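Local coordinates for putative sensory box/GGDEF family protein (Vibrio parahaemolyticus, PDB 3LID) that probably synthesises the second messenger c-di-GMP from GTP, its extracellular sensor domain, the part crystallised here, presumably receiving the outside signal, at residues Q81-T87 with Q165-N171. Residues are numbered along the deposited sequence; the frame is centred on the assembly and turned at random.
With PO4 (phosphate ion), chain C.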
ATOM      1  N   GLN A  81       1.827  11.198   2.454  1.00 13.26           N
ATOM      2  CA  GLN A  81       2.674  12.174   3.132  1.00 13.72           C
ATOM      3  C   GLN A  81       4.077  11.962   2.722  1.00 12.81           C
ATOM      4  O   GLN A  81       4.455  10.866   2.393  1.00 14.40           O
ATOM      5  CB  GLN A  81       2.688  11.907   4.693  1.00 14.41           C
ATOM      6  CG  GLN A  81       1.300  12.029   5.308  1.00 19.35           C
ATOM      7  CD  GLN A  81       1.390  11.809   6.819  1.00 23.50           C
ATOM      8  OE1 GLN A  81       1.082  10.714   7.355  1.00 23.30           O
ATOM      9  NE2 GLN A  81       1.878  12.830   7.498  1.00 17.68           N
ATOM     10  N   ILE A  82       4.882  13.038   2.787  1.00 12.81           N
ATOM     11  CA  ILE A  82       6.305  12.984   2.552  1.00 13.04           C
ATOM     12  C   ILE A  82       6.877  13.869   3.671  1.00 14.15           C
ATOM     13  O   ILE A  82       6.462  15.030   3.799  1.00 14.30           O
ATOM     14  CB  ILE A  82       6.701  13.586   1.203  1.00 14.53           C
ATOM     15  CG1 ILE A  82       6.015  12.731   0.087  1.00 13.06           C
ATOM     16  CG2 ILE A  82       8.280  13.555   1.038  1.00 13.32           C
ATOM     17  CD1 ILE A  82       6.279  13.366  -1.313  1.00 15.57           C
ATOM     18  N   ARG A  83       7.736  13.278   4.505  1.00 13.61           N
ATOM     19  CA  ARG A  83       8.197  13.975   5.696  1.00 12.60           C
ATOM     20  C   ARG A  83       9.679  13.838   5.892  1.00 12.96           C
ATOM     21  O   ARG A  83      10.345  12.886   5.466  1.00 12.51           O
ATOM     22  CB  ARG A  83       7.587  13.315   6.903  1.00 12.83           C
ATOM     23  CG  ARG A  83       6.065  13.650   7.030  1.00 12.07           C
ATOM     24  CD  ARG A  83       5.423  12.958   8.275  1.00 15.27           C
ATOM     25  NE  ARG A  83       5.372  11.497   8.005  1.00 15.25           N
ATOM     26  CZ  ARG A  83       4.893  10.614   8.894  1.00 17.01           C
ATOM     27  NH1 ARG A  83       4.455  11.035  10.119  1.00 15.50           N
ATOM     28  NH2 ARG A  83       4.800   9.316   8.564  1.00 13.59           N
ATOM     29  N   PHE A  84      10.212  14.810   6.635  1.00 13.78           N
ATOM     30  CA  PHE A  84      11.557  14.661   7.157  1.00 13.63           C
ATOM     31  C   PHE A  84      11.406  14.768   8.689  1.00 15.09           C
ATOM     32  O   PHE A  84      10.752  15.695   9.204  1.00 14.96           O
ATOM     33  CB  PHE A  84      12.501  15.794   6.677  1.00 14.19           C
ATOM     34  CG  PHE A  84      13.909  15.566   7.119  1.00 14.99           C
ATOM     35  CD1 PHE A  84      14.699  14.613   6.472  1.00 17.26           C
ATOM     36  CD2 PHE A  84      14.385  16.198   8.296  1.00 17.91           C
ATOM     37  CE1 PHE A  84      15.977  14.339   6.897  1.00 22.10           C
ATOM     38  CE2 PHE A  84      15.752  15.911   8.772  1.00 17.58           C
ATOM     39  CZ  PHE A  84      16.513  14.987   8.021  1.00 16.98           C
ATOM     40  N   LEU A  85      11.911  13.751   9.403  1.00 13.99           N
ATOM     41  CA  LEU A  85      11.950  13.735  10.889  1.00 13.73           C
ATOM     42  C   LEU A  85      13.397  13.956  11.303  1.00 14.04           C
ATOM     43  O   LEU A  85      14.329  13.435  10.708  1.00 14.94           O
ATOM     44  CB  LEU A  85      11.481  12.344  11.453  1.00 14.64           C
ATOM     45  CG  LEU A  85       9.950  12.129  11.488  1.00 15.69           C
ATOM     46  CD1 LEU A  85       9.278  12.256  10.118  1.00 16.14           C
ATOM     47  CD2 LEU A  85       9.753  10.607  11.991  1.00 16.48           C
ATOM     48  N   ASP A  86      13.579  14.716  12.385  1.00 15.04           N
ATOM     49  CA  ASP A  86      14.976  14.876  12.820  1.00 15.15           C
ATOM     50  C   ASP A  86      15.434  13.658  13.606  1.00 15.46           C
ATOM     51  O   ASP A  86      14.652  12.676  13.768  1.00 17.65           O
ATOM     52  CB  ASP A  86      15.090  16.199  13.586  1.00 15.95           C
ATOM     53  CG  ASP A  86      14.370  16.211  14.940  1.00 19.03           C
ATOM     54  OD1 ASP A  86      13.920  15.182  15.538  1.00 19.81           O
ATOM     55  OD2 ASP A  86      14.210  17.376  15.466  1.00 24.32           O
ATOM     56  N   THR A  87      16.671  13.715  14.138  1.00 17.59           N
ATOM     57  CA  THR A  87      17.160  12.497  14.799  1.00 18.37           C
ATOM     58  C   THR A  87      16.403  12.154  16.058  1.00 18.62           C
ATOM     59  O   THR A  87      16.413  11.015  16.481  1.00 20.63           O
ATOM     60  CB  THR A  87      18.677  12.569  15.129  1.00 19.69           C
ATOM     61  OG1 THR A  87      18.878  13.723  15.963  1.00 21.06           O
ATOM     62  CG2 THR A  87      19.474  12.711  13.863  1.00 21.32           C
ATOM     63  N   GLN A 165      21.314  13.406  10.010  1.00 17.14           N
ATOM     64  CA  GLN A 165      20.467  14.595  10.239  1.00 17.85           C
ATOM     65  C   GLN A 165      19.019  14.264  10.613  1.00 17.53           C
ATOM     66  O   GLN A 165      18.295  15.076  11.191  1.00 16.60           O
ATOM     67  CB  GLN A 165      20.457  15.472   8.973  1.00 19.74           C
ATOM     68  CG  GLN A 165      21.914  15.909   8.593  1.00 21.28           C
ATOM     69  CD  GLN A 165      22.563  16.722   9.768  1.00 19.67           C
ATOM     70  OE1 GLN A 165      22.038  17.773  10.129  1.00 24.45           O
ATOM     71  NE2 GLN A 165      23.694  16.261  10.306  1.00 19.27           N
ATOM     72  N   GLY A 166      18.614  13.058  10.266  1.00 16.17           N
ATOM     73  CA  GLY A 166      17.186  12.707  10.445  1.00 14.85           C
ATOM     74  C   GLY A 166      16.822  11.587   9.448  1.00 14.87           C
ATOM     75  O   GLY A 166      17.658  10.887   8.929  1.00 15.70           O
ATOM     76  N   TYR A 167      15.523  11.527   9.177  1.00 14.15           N
ATOM     77  CA  TYR A 167      14.974  10.418   8.383  1.00 15.06           C
ATOM     78  C   TYR A 167      14.022  10.960   7.377  1.00 15.72           C
ATOM     79  O   TYR A 167      13.122  11.725   7.715  1.00 16.31           O
ATOM     80  CB  TYR A 167      14.196   9.454   9.321  1.00 14.99           C
ATOM     81  CG  TYR A 167      15.125   8.953  10.414  1.00 14.36           C
ATOM     82  CD1 TYR A 167      15.878   7.786  10.215  1.00 15.64           C
ATOM     83  CD2 TYR A 167      15.246   9.644  11.614  1.00 17.30           C
ATOM     84  CE1 TYR A 167      16.803   7.348  11.205  1.00 18.45           C
ATOM     85  CE2 TYR A 167      16.172   9.241  12.602  1.00 15.66           C
ATOM     86  CZ  TYR A 167      16.934   8.074  12.368  1.00 18.87           C
ATOM     87  OH  TYR A 167      17.817   7.668  13.325  1.00 19.17           O
ATOM     88  N   LEU A 168      14.194  10.530   6.128  1.00 14.12           N
ATOM     89  CA  LEU A 168      13.139  10.742   5.121  1.00 14.16           C
ATOM     90  C   LEU A 168      12.114   9.625   5.278  1.00 14.20           C
ATOM     91  O   LEU A 168      12.498   8.466   5.354  1.00 14.29           O
ATOM     92  CB  LEU A 168      13.783  10.637   3.750  1.00 14.17           C
ATOM     93  CG  LEU A 168      12.815  10.689   2.586  1.00 16.04           C
ATOM     94  CD1 LEU A 168      12.221  12.113   2.503  1.00 16.35           C
ATOM     95  CD2 LEU A 168      13.563  10.397   1.243  1.00 18.13           C
ATOM     96  N   VAL A 169      10.826   9.977   5.314  1.00 12.77           N
ATOM     97  CA  VAL A 169       9.776   8.992   5.474  1.00 14.07           C
ATOM     98  C   VAL A 169       8.721   9.282   4.436  1.00 15.66           C
ATOM     99  O   VAL A 169       8.221  10.418   4.329  1.00 12.84           O
ATOM    100  CB  VAL A 169       9.090   9.123   6.854  1.00 14.07           C
ATOM    101  CG1 VAL A 169       7.987   8.075   6.999  1.00 14.60           C
ATOM    102  CG2 VAL A 169      10.141   8.915   7.988  1.00 13.72           C
ATOM    103  N   LEU A 170       8.334   8.239   3.682  1.00 14.13           N
ATOM    104  CA  LEU A 170       7.316   8.457   2.647  1.00 14.23           C
ATOM    105  C   LEU A 170       6.169   7.504   2.929  1.00 14.39           C
ATOM    106  O   LEU A 170       6.408   6.335   3.084  1.00 15.18           O
ATOM    107  CB  LEU A 170       7.930   8.066   1.244  1.00 15.33           C
ATOM    108  CG  LEU A 170       9.384   8.566   1.050  1.00 16.08           C
ATOM    109  CD1 LEU A 170       9.952   7.984  -0.242  1.00 22.50           C
ATOM    110  CD2 LEU A 170       9.281  10.114   0.986  1.00 19.51           C
ATOM    111  N   ASN A 171       4.958   7.982   2.982  1.00 12.69           N
ATOM    112  CA  ASN A 171       3.812   7.120   3.322  1.00 12.42           C
ATOM    113  C   ASN A 171       3.145   6.778   2.007  1.00 12.87           C
ATOM    114  O   ASN A 171       2.386   7.580   1.465  1.00 14.88           O
ATOM    115  CB  ASN A 171       2.823   7.842   4.249  1.00 15.16           C
ATOM    116  CG  ASN A 171       3.298   7.860   5.660  1.00 12.86           C
ATOM    117  OD1 ASN A 171       4.511   8.063   5.911  1.00 14.82           O
ATOM    118  ND2 ASN A 171       2.389   7.605   6.602  1.00 13.92           N
TER
HETATM  119  P   PO4 C 321       2.059   8.090  10.591  1.00 15.25           P
HETATM  120  O1  PO4 C 321       1.141   9.188  10.022  1.00 15.66           O
HETATM  121  O2  PO4 C 321       2.945   8.851  11.588  1.00 14.86           O
HETATM  122  O3  PO4 C 321       2.933   7.474   9.536  1.00 15.83           O
HETATM  123  O4  PO4 C 321       1.239   7.031  11.319  1.00 15.42           O
HETATM  124  O   HOH W   1       5.659  10.448   5.361  1.00 13.56           O
HETATM  125  O   HOH W   2      17.964   8.812  15.616  1.00 23.36           O
HETATM  126  O   HOH W   3      18.488  16.157  14.186  1.00 29.06           O
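R83 reaches across to N171, its NH2 giving a hydrogen bond of 2.9 Å to OD1 of N171 with the guanidinium and amide planes 73° apart. The bond is bent, and OD1 lies tilted out of the guanidinium plane. A bend at chi3 (-70°) turns the arginine's end toward its neighbour. R83 NH2 and N171 ND2 both donate to phosphate O3, at 2.8 and 3.0 Å, while R83 NH1 donates to O2. The asparagine amide thus meets arginine through OD1 and anion through ND2, which also bonds to E138; together these should fix its rotation. Water 1 ties R83 NE to N171 OD1 and V169 O.

Beneath this cluster R83 forms a hydrogen-bonded antiparallel pair with V169; farther along, L85 pairs likewise with Y167, Y167 N to L85 O being 2.7 Å. On the opposite face of the sheet, I82 CG2 packs on L170 CD2 at 3.6 Å. There the F84 ring, whose CG is anti to the backbone N (chi1 -175°), runs out to side-chain-less G166, CZ of F84 coming 3.4 Å from CA of G166. Q165 and G166 form a classic beta bulge opposite I158.

Farther out, E91 makes a salt bridge with R83 NH1, and Y118, K113, R116, R153 and R139 N also bind the phosphate, probably acquired from the crystallisation liquor. L168 and L170 lean on helix 9-45. Central antiparallel strands backed by a long helix are characteristic of the PDC (Cache) sensor fold; the phosphate occupies the face where membrane-distal PDC domains typically bind ligands, and may mark the signal site.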